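PDB 6DTU: maltose-binding protein MalE1 from Thermotoga maritima, which binds maltotetraose in the crystal and, as a periplasmic solute-binding protein, probably delivers malto-oligosaccharides to a membrane transporter. Local coordinates for residues Y168-T173 and L177-I182; A189-K194 and D250-V255; T90-F95 and G99-I104. One frame throughout, in Å; residues are numbered along the deposited sequence.

Interaction 1 (Y168-T173 and L177-I182)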
ATOM      1  N   TYR A 168     -10.265  10.835  -9.727  1.00 15.87           N
ATOM      2  CA  TYR A 168      -9.984   9.454 -10.126  1.00 17.66           C
ATOM      3  C   TYR A 168      -8.677   9.435 -10.903  1.00 19.25           C
ATOM      4  O   TYR A 168      -8.240  10.462 -11.420  1.00 17.70           O
ATOM      5  CB  TYR A 168     -11.141   8.824 -10.919  1.00 19.24           C
ATOM      6  CG  TYR A 168     -11.551   9.594 -12.162  1.00 21.47           C
ATOM      7  CD1 TYR A 168     -10.873   9.424 -13.365  1.00 19.39           C
ATOM      8  CD2 TYR A 168     -12.615  10.485 -12.134  1.00 20.20           C
ATOM      9  CE1 TYR A 168     -11.244  10.131 -14.512  1.00 19.73           C
ATOM     10  CE2 TYR A 168     -12.985  11.188 -13.273  1.00 18.67           C
ATOM     11  CZ  TYR A 168     -12.298  11.011 -14.449  1.00 18.63           C
ATOM     12  OH  TYR A 168     -12.676  11.721 -15.561  1.00 21.09           O
ATOM     13  N   VAL A 169      -8.039   8.261 -10.958  1.00 16.89           N
ATOM     14  CA  VAL A 169      -6.806   8.127 -11.731  1.00 17.73           C
ATOM     15  C   VAL A 169      -7.170   8.019 -13.205  1.00 18.49           C
ATOM     16  O   VAL A 169      -7.039   8.987 -13.959  1.00 16.96           O
ATOM     17  CB  VAL A 169      -5.945   6.931 -11.270  1.00 17.04           C
ATOM     18  CG1 VAL A 169      -4.605   6.914 -12.032  1.00 15.87           C
ATOM     19  CG2 VAL A 169      -5.714   6.998  -9.769  1.00 19.31           C
ATOM     20  N   PHE A 170      -7.652   6.849 -13.615  1.00 17.73           N
ATOM     21  CA  PHE A 170      -8.123   6.596 -14.965  1.00 19.23           C
ATOM     22  C   PHE A 170      -9.614   6.304 -14.878  1.00 18.48           C
ATOM     23  O   PHE A 170     -10.058   5.565 -13.987  1.00 20.45           O
ATOM     24  CB  PHE A 170      -7.390   5.371 -15.552  1.00 17.48           C
ATOM     25  CG  PHE A 170      -5.873   5.499 -15.568  1.00 18.16           C
ATOM     26  CD1 PHE A 170      -5.265   6.594 -16.138  1.00 17.56           C
ATOM     27  CD2 PHE A 170      -5.070   4.507 -15.024  1.00 21.37           C
ATOM     28  CE1 PHE A 170      -3.874   6.708 -16.167  1.00 17.49           C
ATOM     29  CE2 PHE A 170      -3.674   4.619 -15.029  1.00 19.22           C
ATOM     30  CZ  PHE A 170      -3.075   5.714 -15.602  1.00 17.43           C
ATOM     31  N   LYS A 171     -10.384   6.871 -15.802  1.00 18.22           N
ATOM     32  CA  LYS A 171     -11.831   6.732 -15.738  1.00 19.77           C
ATOM     33  C   LYS A 171     -12.228   5.267 -15.842  1.00 19.11           C
ATOM     34  O   LYS A 171     -11.784   4.549 -16.743  1.00 20.23           O
ATOM     35  CB  LYS A 171     -12.488   7.542 -16.859  1.00 21.32           C
ATOM     36  CG  LYS A 171     -14.020   7.577 -16.800  1.00 22.21           C
ATOM     37  CD  LYS A 171     -14.509   8.379 -15.606  1.00 25.97           C
ATOM     38  CE  LYS A 171     -16.022   8.396 -15.539  1.00 30.24           C
ATOM     39  NZ  LYS A 171     -16.510   9.499 -14.669  1.00 33.46           N
ATOM     40  N   GLN A 172     -13.024   4.815 -14.884  1.00 20.73           N
ATOM     41  CA  GLN A 172     -13.569   3.470 -14.928  1.00 24.91           C
ATOM     42  C   GLN A 172     -14.743   3.483 -15.898  1.00 28.61           C
ATOM     43  O   GLN A 172     -15.699   4.242 -15.707  1.00 28.10           O
ATOM     44  CB  GLN A 172     -14.026   3.042 -13.533  1.00 26.02           C
ATOM     45  CG  GLN A 172     -14.543   1.607 -13.460  1.00 32.04           C
ATOM     46  CD  GLN A 172     -13.487   0.593 -13.868  1.00 29.88           C
ATOM     47  OE1 GLN A 172     -12.550   0.325 -13.115  1.00 35.46           O
ATOM     48  NE2 GLN A 172     -13.627   0.033 -15.068  1.00 27.96           N
ATOM     49  N   THR A 173     -14.641   2.704 -16.971  1.00 28.64           N
ATOM     50  CA  THR A 173     -15.705   2.558 -17.956  1.00 29.77           C
ATOM     51  C   THR A 173     -16.122   1.092 -18.025  1.00 27.61           C
ATOM     52  O   THR A 173     -15.480   0.212 -17.448  1.00 27.79           O
ATOM     53  CB  THR A 173     -15.261   3.036 -19.343  1.00 28.46           C
ATOM     54  OG1 THR A 173     -14.511   2.004 -19.987  1.00 27.22           O
ATOM     55  CG2 THR A 173     -14.384   4.273 -19.229  1.00 28.20           C
ATOM     56  N   LEU A 177     -10.493   0.519 -17.762  1.00 22.47           N
ATOM     57  CA  LEU A 177      -9.942   1.819 -17.406  1.00 22.18           C
ATOM     58  C   LEU A 177      -9.559   2.577 -18.668  1.00 22.58           C
ATOM     59  O   LEU A 177      -8.924   2.017 -19.565  1.00 25.98           O
ATOM     60  CB  LEU A 177      -8.691   1.641 -16.545  1.00 22.51           C
ATOM     61  CG  LEU A 177      -8.816   1.046 -15.149  1.00 25.93           C
ATOM     62  CD1 LEU A 177      -7.440   1.011 -14.541  1.00 17.98           C
ATOM     63  CD2 LEU A 177      -9.768   1.874 -14.304  1.00 25.81           C
ATOM     64  N   ASP A 178      -9.936   3.860 -18.732  1.00 21.35           N
ATOM     65  CA  ASP A 178      -9.592   4.724 -19.864  1.00 17.72           C
ATOM     66  C   ASP A 178      -8.360   5.520 -19.461  1.00 20.62           C
ATOM     67  O   ASP A 178      -8.471   6.547 -18.789  1.00 19.58           O
ATOM     68  CB  ASP A 178     -10.749   5.660 -20.209  1.00 22.14           C
ATOM     69  CG  ASP A 178     -10.476   6.504 -21.469  1.00 22.25           C
ATOM     70  OD1 ASP A 178      -9.346   6.460 -22.002  1.00 22.41           O
ATOM     71  OD2 ASP A 178     -11.382   7.245 -21.916  1.00 23.90           O
ATOM     72  N   VAL A 179      -7.186   5.074 -19.915  1.00 20.51           N
ATOM     73  CA  VAL A 179      -5.952   5.761 -19.546  1.00 21.35           C
ATOM     74  C   VAL A 179      -5.831   7.127 -20.193  1.00 20.21           C
ATOM     75  O   VAL A 179      -4.947   7.905 -19.810  1.00 21.25           O
ATOM     76  CB  VAL A 179      -4.655   4.944 -19.746  1.00 19.68           C
ATOM     77  CG1 VAL A 179      -4.685   3.649 -18.922  1.00 18.69           C
ATOM     78  CG2 VAL A 179      -4.400   4.677 -21.214  1.00 23.93           C
ATOM     79  N   ASN A 180      -6.683   7.428 -21.173  1.00 21.07           N
ATOM     80  CA  ASN A 180      -6.688   8.751 -21.783  0.61 23.18           C
ATOM     81  C   ASN A 180      -7.619   9.720 -21.077  1.00 23.52           C
ATOM     82  O   ASN A 180      -7.687  10.888 -21.467  1.00 24.38           O
ATOM     83  CB  ASN A 180      -7.040   8.658 -23.266  0.61 26.11           C
ATOM     84  CG  ASN A 180      -5.902   8.120 -24.088  0.61 25.37           C
ATOM     85  OD1 ASN A 180      -5.662   6.915 -24.125  0.61 30.48           O
ATOM     86  ND2 ASN A 180      -5.186   9.013 -24.756  0.61 27.91           N
ATOM     87  N   ASP A 181      -8.311   9.273 -20.036  1.00 20.56           N
ATOM     88  CA  ASP A 181      -9.239  10.097 -19.271  1.00 20.46           C
ATOM     89  C   ASP A 181      -8.734  10.098 -17.837  1.00 19.10           C
ATOM     90  O   ASP A 181      -9.025   9.185 -17.064  1.00 19.80           O
ATOM     91  CB  ASP A 181     -10.664   9.566 -19.406  1.00 19.43           C
ATOM     92  CG  ASP A 181     -11.688  10.399 -18.644  1.00 20.28           C
ATOM     93  OD1 ASP A 181     -11.318  11.178 -17.745  1.00 19.49           O
ATOM     94  OD2 ASP A 181     -12.883  10.266 -18.945  1.00 21.49           O
ATOM     95  N   ILE A 182      -7.981  11.134 -17.488  1.00 20.92           N
ATOM     96  CA  ILE A 182      -7.342  11.238 -16.182  1.00 20.28           C
ATOM     97  C   ILE A 182      -8.129  12.226 -15.329  1.00 20.39           C
ATOM     98  O   ILE A 182      -8.474  13.315 -15.796  1.00 20.50           O
ATOM     99  CB  ILE A 182      -5.868  11.648 -16.334  1.00 17.42           C
ATOM    100  CG1 ILE A 182      -5.110  10.585 -17.130  1.00 20.65           C
ATOM    101  CG2 ILE A 182      -5.203  11.833 -14.976  1.00 20.27           C
ATOM    102  CD1 ILE A 182      -3.664  10.967 -17.387  1.00 23.32           C
TER
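The ring of F170 is held between two valines, one from each side of the contact: V179 CG1 sits over the centre of one face, 3.9 Å from the ring centroid in a CH-pi contact, and CG1 of its own neighbour V169 covers the opposite face. At the rim of this ring, near its plane, lie I182 CG1 and L177 CD1. CG of F170 is anti to its carbonyl carbon (chi1 -57°); this torsion swings the ring over to V179, where CD1 comes 3.6 Å from V179 CA. The Y168 ring is used differently. K171 CD rests over one face, offset toward the rim, while the edge is turned to D181, whose carbonyl O lies in the ring plane. Y168 OH donates to D181 OD1 at 2.6 Å, on the syn side but tilted out of the carboxylate plane, the carboxylate being turned 65° from the ring. Strands 168-173 and 176-178 form a beta hairpin, and the chain then folds back through a type I turn, D178 to D181, to set strand 181-183 along the other side of 168-173. K171 faces both neighbours: its O accepts from D178 N at 2.8 Å, and its N donates to D181 O at 3.0 Å. D178 OD1 accepts from N180 N, an Asx turn. A phenylalanine in place of Y168 would probably leave D181 OD1 without its hydroxyl donor and the carboxylate freer to turn, since K171 NZ stays 5.7 Å from D181 OD2. K171 instead lays its CB and CG alongside that oxygen. Helix 358-374 packs on F170 and I182 through I373, V366 and I369. Q172, bent at chi2 (60°), brings OE1 within 3.4 Å of L177 CD2.

Interaction 2 (A189-K194 and D250-V255)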
ATOM      1  N   ALA A 189     -10.796  16.319  -7.366  1.00 18.51           N
ATOM      2  CA  ALA A 189      -9.401  16.236  -6.964  1.00 16.42           C
ATOM      3  C   ALA A 189      -8.954  17.546  -6.348  1.00 16.97           C
ATOM      4  O   ALA A 189      -8.228  17.563  -5.346  1.00 18.51           O
ATOM      5  CB  ALA A 189      -8.532  15.915  -8.180  1.00 16.70           C
ATOM      6  N   ILE A 190      -9.399  18.657  -6.934  1.00 16.24           N
ATOM      7  CA  ILE A 190      -9.024  19.970  -6.430  1.00 20.07           C
ATOM      8  C   ILE A 190      -9.569  20.185  -5.030  1.00 19.06           C
ATOM      9  O   ILE A 190      -8.857  20.667  -4.145  1.00 19.40           O
ATOM     10  CB  ILE A 190      -9.478  21.060  -7.413  1.00 19.71           C
ATOM     11  CG1 ILE A 190      -8.621  20.980  -8.674  1.00 18.66           C
ATOM     12  CG2 ILE A 190      -9.408  22.440  -6.752  1.00 19.82           C
ATOM     13  CD1 ILE A 190      -9.117  21.838  -9.838  1.00 21.59           C
ATOM     14  N   LYS A 191     -10.825  19.790  -4.795  1.00 20.45           N
ATOM     15  CA  LYS A 191     -11.408  19.940  -3.465  1.00 18.72           C
ATOM     16  C   LYS A 191     -10.683  19.068  -2.442  1.00 19.60           C
ATOM     17  O   LYS A 191     -10.449  19.492  -1.300  1.00 17.96           O
ATOM     18  CB  LYS A 191     -12.896  19.590  -3.517  1.00 21.15           C
ATOM     19  CG  LYS A 191     -13.670  20.015  -2.281  1.00 28.11           C
ATOM     20  CD  LYS A 191     -15.167  20.098  -2.561  1.00 28.43           C
ATOM     21  CE  LYS A 191     -15.903  20.765  -1.395  1.00 31.28           C
ATOM     22  NZ  LYS A 191     -17.355  20.433  -1.436  1.00 35.45           N
ATOM     23  N   GLY A 192     -10.282  17.863  -2.850  1.00 18.68           N
ATOM     24  CA  GLY A 192      -9.548  16.990  -1.948  1.00 17.77           C
ATOM     25  C   GLY A 192      -8.167  17.516  -1.605  1.00 17.21           C
ATOM     26  O   GLY A 192      -7.724  17.426  -0.459  1.00 19.96           O
ATOM     27  N   VAL A 193      -7.450  18.046  -2.596  1.00 18.77           N
ATOM     28  CA  VAL A 193      -6.135  18.609  -2.300  1.00 16.41           C
ATOM     29  C   VAL A 193      -6.272  19.938  -1.563  1.00 18.55           C
ATOM     30  O   VAL A 193      -5.382  20.330  -0.798  1.00 18.10           O
ATOM     31  CB  VAL A 193      -5.307  18.706  -3.597  1.00 17.74           C
ATOM     32  CG1 VAL A 193      -3.942  19.326  -3.346  1.00 20.16           C
ATOM     33  CG2 VAL A 193      -5.113  17.306  -4.209  1.00 15.83           C
ATOM     34  N   LYS A 194      -7.391  20.638  -1.754  1.00 19.56           N
ATOM     35  CA  LYS A 194      -7.639  21.826  -0.943  1.00 18.65           C
ATOM     36  C   LYS A 194      -7.863  21.472   0.517  1.00 17.61           C
ATOM     37  O   LYS A 194      -7.539  22.278   1.396  1.00 17.92           O
ATOM     38  CB  LYS A 194      -8.795  22.648  -1.509  1.00 19.91           C
ATOM     39  CG  LYS A 194      -8.402  23.433  -2.749  1.00 21.57           C
ATOM     40  CD  LYS A 194      -9.526  24.369  -3.150  1.00 20.88           C
ATOM     41  CE  LYS A 194      -9.135  25.217  -4.355  1.00 23.94           C
ATOM     42  NZ  LYS A 194      -7.800  25.863  -4.203  1.00 28.87           N
ATOM     43  N   ASP A 250     -15.018  11.121   7.837  1.00 22.45           N
ATOM     44  CA  ASP A 250     -15.664  11.638   6.640  1.00 22.43           C
ATOM     45  C   ASP A 250     -15.141  13.035   6.336  1.00 19.48           C
ATOM     46  O   ASP A 250     -14.946  13.849   7.243  1.00 21.04           O
ATOM     47  CB  ASP A 250     -17.183  11.720   6.830  1.00 22.88           C
ATOM     48  CG  ASP A 250     -17.864  10.356   6.870  1.00 29.55           C
ATOM     49  OD1 ASP A 250     -17.354   9.368   6.288  1.00 28.94           O
ATOM     50  OD2 ASP A 250     -18.934  10.275   7.512  1.00 32.22           O
ATOM     51  N   LEU A 251     -14.912  13.312   5.048  1.00 19.63           N
ATOM     52  CA  LEU A 251     -14.341  14.599   4.662  1.00 19.20           C
ATOM     53  C   LEU A 251     -15.302  15.733   4.974  1.00 17.64           C
ATOM     54  O   LEU A 251     -14.890  16.841   5.350  1.00 21.84           O
ATOM     55  CB  LEU A 251     -13.988  14.583   3.182  1.00 19.49           C
ATOM     56  CG  LEU A 251     -13.262  13.315   2.745  1.00 17.79           C
ATOM     57  CD1 LEU A 251     -12.948  13.424   1.262  1.00 20.03           C
ATOM     58  CD2 LEU A 251     -12.004  13.126   3.591  1.00 17.46           C
ATOM     59  N   GLU A 252     -16.586  15.480   4.770  1.00 18.96           N
ATOM     60  CA  GLU A 252     -17.663  16.374   5.161  1.00 22.80           C
ATOM     61  C   GLU A 252     -18.925  15.534   5.221  1.00 21.78           C
ATOM     62  O   GLU A 252     -18.887  14.335   4.909  1.00 19.65           O
ATOM     63  CB  GLU A 252     -17.813  17.556   4.178  1.00 23.76           C
ATOM     64  CG  GLU A 252     -18.190  17.202   2.748  1.00 21.87           C
ATOM     65  CD  GLU A 252     -18.386  18.439   1.881  1.00 26.61           C
ATOM     66  OE1 GLU A 252     -17.379  19.038   1.452  1.00 23.37           O
ATOM     67  OE2 GLU A 252     -19.553  18.817   1.643  1.00 30.23           O
ATOM     68  N   PRO A 253     -20.039  16.089   5.733  1.00 24.43           N
ATOM     69  CA  PRO A 253     -21.254  15.274   5.836  1.00 21.16           C
ATOM     70  C   PRO A 253     -21.633  14.627   4.507  1.00 21.67           C
ATOM     71  O   PRO A 253     -21.772  15.319   3.487  1.00 25.18           O
ATOM     72  CB  PRO A 253     -22.300  16.295   6.299  1.00 23.80           C
ATOM     73  CG  PRO A 253     -21.486  17.222   7.147  1.00 23.14           C
ATOM     74  CD  PRO A 253     -20.240  17.416   6.346  1.00 26.44           C
ATOM     75  N   GLY A 254     -21.761  13.302   4.504  1.00 21.17           N
ATOM     76  CA  GLY A 254     -22.130  12.551   3.314  1.00 22.20           C
ATOM     77  C   GLY A 254     -21.027  12.304   2.313  1.00 18.70           C
ATOM     78  O   GLY A 254     -21.311  11.841   1.203  1.00 22.01           O
ATOM     79  N   VAL A 255     -19.777  12.573   2.671  1.00 21.13           N
ATOM     80  CA  VAL A 255     -18.653  12.362   1.766  1.00 21.21           C
ATOM     81  C   VAL A 255     -17.583  11.545   2.482  1.00 21.22           C
ATOM     82  O   VAL A 255     -16.746  12.115   3.200  1.00 19.82           O
ATOM     83  CB  VAL A 255     -18.089  13.702   1.267  1.00 20.25           C
ATOM     84  CG1 VAL A 255     -16.906  13.454   0.333  1.00 21.95           C
ATOM     85  CG2 VAL A 255     -19.177  14.527   0.584  1.00 23.21           C
TER
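K191 and E252 bring their charged ends together, the side chains crossing at about a right angle, in a salt bridge between helix 187-201 and the loop that follows strand 243-246. The lysine is extended along its whole length, with CG anti to the backbone N (chi1 -167°), and this carries NZ well clear of the helix. E252 reaches out from the start of a type II turn, E252 to V255. Its CG stands between the backbone N and the carbonyl carbon (chi1 63°), and the chain is extended beyond it.

Only one carboxylate oxygen is engaged closely: NZ lies 3.2 Å from E252 OE1 and meets it on the syn side, 30° out of the carboxylate plane. E252 OE2 is farther, at 4.1 Å from K191 NZ. The lysine methylene follows the same path, CE lying 3.6 Å from E252 OE1. That oxygen is shared, since Y165 OH also hydrogen-bonds to it, and Y165 touches the K191 side chain as well.

The bond is thus single and rather long, made at the surface by an exposed lysine, so water probably screens much of its charge attraction, and the tyrosine hydroxyl is likely to share in fixing the carboxylate.

Interaction 3 (T90-F95 and G99-I104)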
ATOM      1  N   THR A  90     -10.900 -11.784  -6.394  1.00 15.34           N
ATOM      2  CA  THR A  90     -10.493 -10.378  -6.430  1.00 16.45           C
ATOM      3  C   THR A  90      -8.990 -10.207  -6.200  1.00 15.48           C
ATOM      4  O   THR A  90      -8.335  -9.397  -6.867  1.00 15.89           O
ATOM      5  CB  THR A  90     -11.300  -9.578  -5.409  1.00 18.26           C
ATOM      6  OG1 THR A  90     -11.170 -10.177  -4.110  1.00 19.81           O
ATOM      7  CG2 THR A  90     -12.761  -9.487  -5.842  1.00 18.46           C
ATOM      8  N   ALA A  91      -8.422 -10.989  -5.296  1.00 14.98           N
ATOM      9  CA  ALA A  91      -6.998 -10.880  -5.044  1.00 14.18           C
ATOM     10  C   ALA A  91      -6.199 -11.440  -6.216  1.00 14.83           C
ATOM     11  O   ALA A  91      -5.227 -10.819  -6.677  1.00 14.25           O
ATOM     12  CB  ALA A  91      -6.676 -11.623  -3.743  1.00 15.29           C
ATOM     13  N   LEU A  92      -6.641 -12.576  -6.763  1.00 14.55           N
ATOM     14  CA  LEU A  92      -5.938 -13.165  -7.896  1.00 12.83           C
ATOM     15  C   LEU A  92      -6.037 -12.270  -9.125  1.00 15.50           C
ATOM     16  O   LEU A  92      -5.057 -12.117  -9.869  1.00 13.13           O
ATOM     17  CB  LEU A  92      -6.537 -14.530  -8.216  1.00 14.22           C
ATOM     18  CG  LEU A  92      -6.418 -15.621  -7.149  1.00 14.82           C
ATOM     19  CD1 LEU A  92      -7.263 -16.798  -7.548  1.00 16.09           C
ATOM     20  CD2 LEU A  92      -4.985 -16.063  -7.021  1.00 16.78           C
ATOM     21  N   ASN A  93      -7.216 -11.670  -9.355  1.00 14.56           N
ATOM     22  CA  ASN A  93      -7.388 -10.789 -10.497  1.00 16.53           C
ATOM     23  C   ASN A  93      -6.557  -9.524 -10.356  1.00 12.99           C
ATOM     24  O   ASN A  93      -6.099  -8.985 -11.373  1.00 16.46           O
ATOM     25  CB  ASN A  93      -8.866 -10.463 -10.732  1.00 15.75           C
ATOM     26  CG  ASN A  93      -9.671 -11.673 -11.221  1.00 22.21           C
ATOM     27  OD1 ASN A  93      -9.126 -12.611 -11.816  1.00 25.16           O
ATOM     28  ND2 ASN A  93     -10.982 -11.652 -10.963  1.00 21.08           N
ATOM     29  N   ALA A  94      -6.328  -9.046  -9.122  1.00 15.24           N
ATOM     30  CA  ALA A  94      -5.441  -7.897  -8.930  1.00 14.26           C
ATOM     31  C   ALA A  94      -4.037  -8.223  -9.399  1.00 14.27           C
ATOM     32  O   ALA A  94      -3.322  -7.335  -9.876  1.00 14.52           O
ATOM     33  CB  ALA A  94      -5.412  -7.434  -7.463  1.00 15.02           C
ATOM     34  N   PHE A  95      -3.651  -9.494  -9.313  1.00 13.13           N
ATOM     35  CA  PHE A  95      -2.343  -9.947  -9.767  1.00 13.62           C
ATOM     36  C   PHE A  95      -2.376 -10.573 -11.150  1.00 14.71           C
ATOM     37  O   PHE A  95      -1.416 -11.248 -11.546  1.00 15.60           O
ATOM     38  CB  PHE A  95      -1.728 -10.890  -8.739  1.00 15.39           C
ATOM     39  CG  PHE A  95      -0.945 -10.153  -7.713  1.00 11.36           C
ATOM     40  CD1 PHE A  95       0.369  -9.809  -7.969  1.00 11.66           C
ATOM     41  CD2 PHE A  95      -1.520  -9.791  -6.504  1.00 14.81           C
ATOM     42  CE1 PHE A  95       1.107  -9.103  -7.048  1.00 12.47           C
ATOM     43  CE2 PHE A  95      -0.792  -9.058  -5.553  1.00 13.09           C
ATOM     44  CZ  PHE A  95       0.536  -8.717  -5.835  1.00 14.43           C
ATOM     45  N   GLY A  99      -4.937 -11.797 -19.272  1.00 21.93           N
ATOM     46  CA  GLY A  99      -5.426 -13.158 -19.207  1.00 20.13           C
ATOM     47  C   GLY A  99      -4.611 -14.132 -18.384  1.00 20.69           C
ATOM     48  O   GLY A  99      -5.007 -15.299 -18.269  1.00 23.31           O
ATOM     49  N   LYS A 100      -3.491 -13.714 -17.810  1.00 19.91           N
ATOM     50  CA  LYS A 100      -2.627 -14.625 -17.073  1.00 19.98           C
ATOM     51  C   LYS A 100      -2.418 -14.129 -15.650  1.00 16.82           C
ATOM     52  O   LYS A 100      -2.457 -12.931 -15.384  1.00 15.82           O
ATOM     53  CB  LYS A 100      -1.265 -14.748 -17.747  1.00 19.80           C
ATOM     54  CG  LYS A 100      -1.333 -15.279 -19.188  1.00 22.45           C
ATOM     55  CD  LYS A 100       0.044 -15.359 -19.816  1.00 23.00           C
ATOM     56  CE  LYS A 100      -0.039 -15.812 -21.257  1.00 31.65           C
ATOM     57  NZ  LYS A 100       1.299 -16.153 -21.814  1.00 34.10           N
ATOM     58  N   LEU A 101      -2.182 -15.065 -14.744  1.00 16.07           N
ATOM     59  CA  LEU A 101      -1.877 -14.744 -13.361  1.00 15.63           C
ATOM     60  C   LEU A 101      -0.377 -14.531 -13.211  1.00 14.21           C
ATOM     61  O   LEU A 101       0.423 -15.304 -13.744  1.00 17.56           O
ATOM     62  CB  LEU A 101      -2.298 -15.917 -12.483  1.00 15.76           C
ATOM     63  CG  LEU A 101      -2.084 -15.754 -10.984  1.00 15.31           C
ATOM     64  CD1 LEU A 101      -2.993 -14.658 -10.464  1.00 17.31           C
ATOM     65  CD2 LEU A 101      -2.321 -17.072 -10.263  1.00 17.91           C
ATOM     66  N   TYR A 102      -0.000 -13.484 -12.467  1.00 14.06           N
ATOM     67  CA  TYR A 102       1.395 -13.096 -12.309  1.00 13.83           C
ATOM     68  C   TYR A 102       1.849 -13.031 -10.856  1.00 15.53           C
ATOM     69  O   TYR A 102       2.973 -12.606 -10.585  1.00 16.34           O
ATOM     70  CB  TYR A 102       1.647 -11.757 -13.008  1.00 14.05           C
ATOM     71  CG  TYR A 102       1.727 -11.856 -14.504  1.00 16.83           C
ATOM     72  CD1 TYR A 102       2.874 -12.324 -15.121  1.00 14.92           C
ATOM     73  CD2 TYR A 102       0.653 -11.500 -15.295  1.00 16.60           C
ATOM     74  CE1 TYR A 102       2.961 -12.411 -16.509  1.00 20.17           C
ATOM     75  CE2 TYR A 102       0.723 -11.585 -16.675  1.00 16.58           C
ATOM     76  CZ  TYR A 102       1.879 -12.059 -17.273  1.00 19.58           C
ATOM     77  OH  TYR A 102       1.953 -12.136 -18.653  1.00 23.47           O
ATOM     78  N   GLY A 103       1.032 -13.449  -9.912  1.00 13.36           N
ATOM     79  CA  GLY A 103       1.511 -13.476  -8.546  1.00 14.87           C
ATOM     80  C   GLY A 103       0.609 -14.284  -7.648  1.00 13.60           C
ATOM     81  O   GLY A 103      -0.555 -14.534  -7.965  1.00 16.35           O
ATOM     82  N   ILE A 104       1.162 -14.661  -6.504  1.00 13.46           N
ATOM     83  CA  ILE A 104       0.378 -15.280  -5.439  1.00 15.42           C
ATOM     84  C   ILE A 104       0.103 -14.222  -4.386  1.00 12.84           C
ATOM     85  O   ILE A 104       1.037 -13.788  -3.670  1.00 12.81           O
ATOM     86  CB  ILE A 104       1.075 -16.524  -4.867  1.00 15.75           C
ATOM     87  CG1 ILE A 104       1.274 -17.587  -5.962  1.00 20.85           C
ATOM     88  CG2 ILE A 104       0.221 -17.143  -3.756  1.00 17.28           C
ATOM     89  CD1 ILE A 104       1.437 -19.005  -5.457  1.00 26.89           C
TER
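Helix 89-94 ends against the start of strand 100-109, and the contact is the tight return of the chain between them, with the short strand 96-97 in the connection. F95, the first residue to leave helical geometry, supplies the hydrogen bond that spans the two segments: its carbonyl O accepts from Y102 N at 2.8 Å, in a somewhat bent bond with the donor tilted 19° from the carbonyl plane. The same oxygen lies 3.4 Å from Y102 CB, at the edge of the tyrosine ring. That ring leads away from the helix to pack on V66 and A70 of helix 66-71.

L101 fills the angle between helix end and strand. With CG anti to the backbone N (chi1 -179°) and the chain turned at chi2 (66°), its CD1 branch is brought to L92 O, 3.3 Å away, and then to the apolar carbons: L92 CB is 4.2 Å from CD1 and F95 CB 4.3 Å from it. L92 O is itself hydrogen-bonded to S96 OG, so the methyl packs beside a carbonyl that already has a partner.

F95 also turns toward G103. Its CD1 lies 3.9 Å from G103 CA, approaching obliquely, and its CB is equally near the glycine's backbone N and O. The absence of a side chain on G103 lets the F95 ring come this close to the backbone; a CB there would point at F95 CD1. Both G103 N and G103 O are buried by the contact without a polar partner in the model. The ring itself is buried among H63, V66, V263 and M267, its side chain about 9 Å from a bound glucose unit.

A helix leading through the short antiparallel hairpin 96-97/100-109 into a strand of the mixed sheet is in keeping with the alpha/beta lobes of periplasmic binding proteins.

In the fold
Interactions 1 and 3 are local, each closing over three intervening residues, whereas interaction 2 bridges 55. Interaction 3 is the buried one, part of the eight-stranded mixed sheet and its helices; it relies on apolar carbons and one backbone bond. Interactions 1 and 2 lie at the surface. The first shapes a small antiparallel sheet with backbone bonds, a ring between two valines and a tyrosine-aspartate bond; the second rests on a single salt bridge whose acceptor oxygen is also bonded by a tyrosine. No element is shared, but strand 181-183 of interaction 1 leads directly into helix 187-201 of interaction 2, and helix 358-374 packs on both. Their centres lie about 20 Å apart.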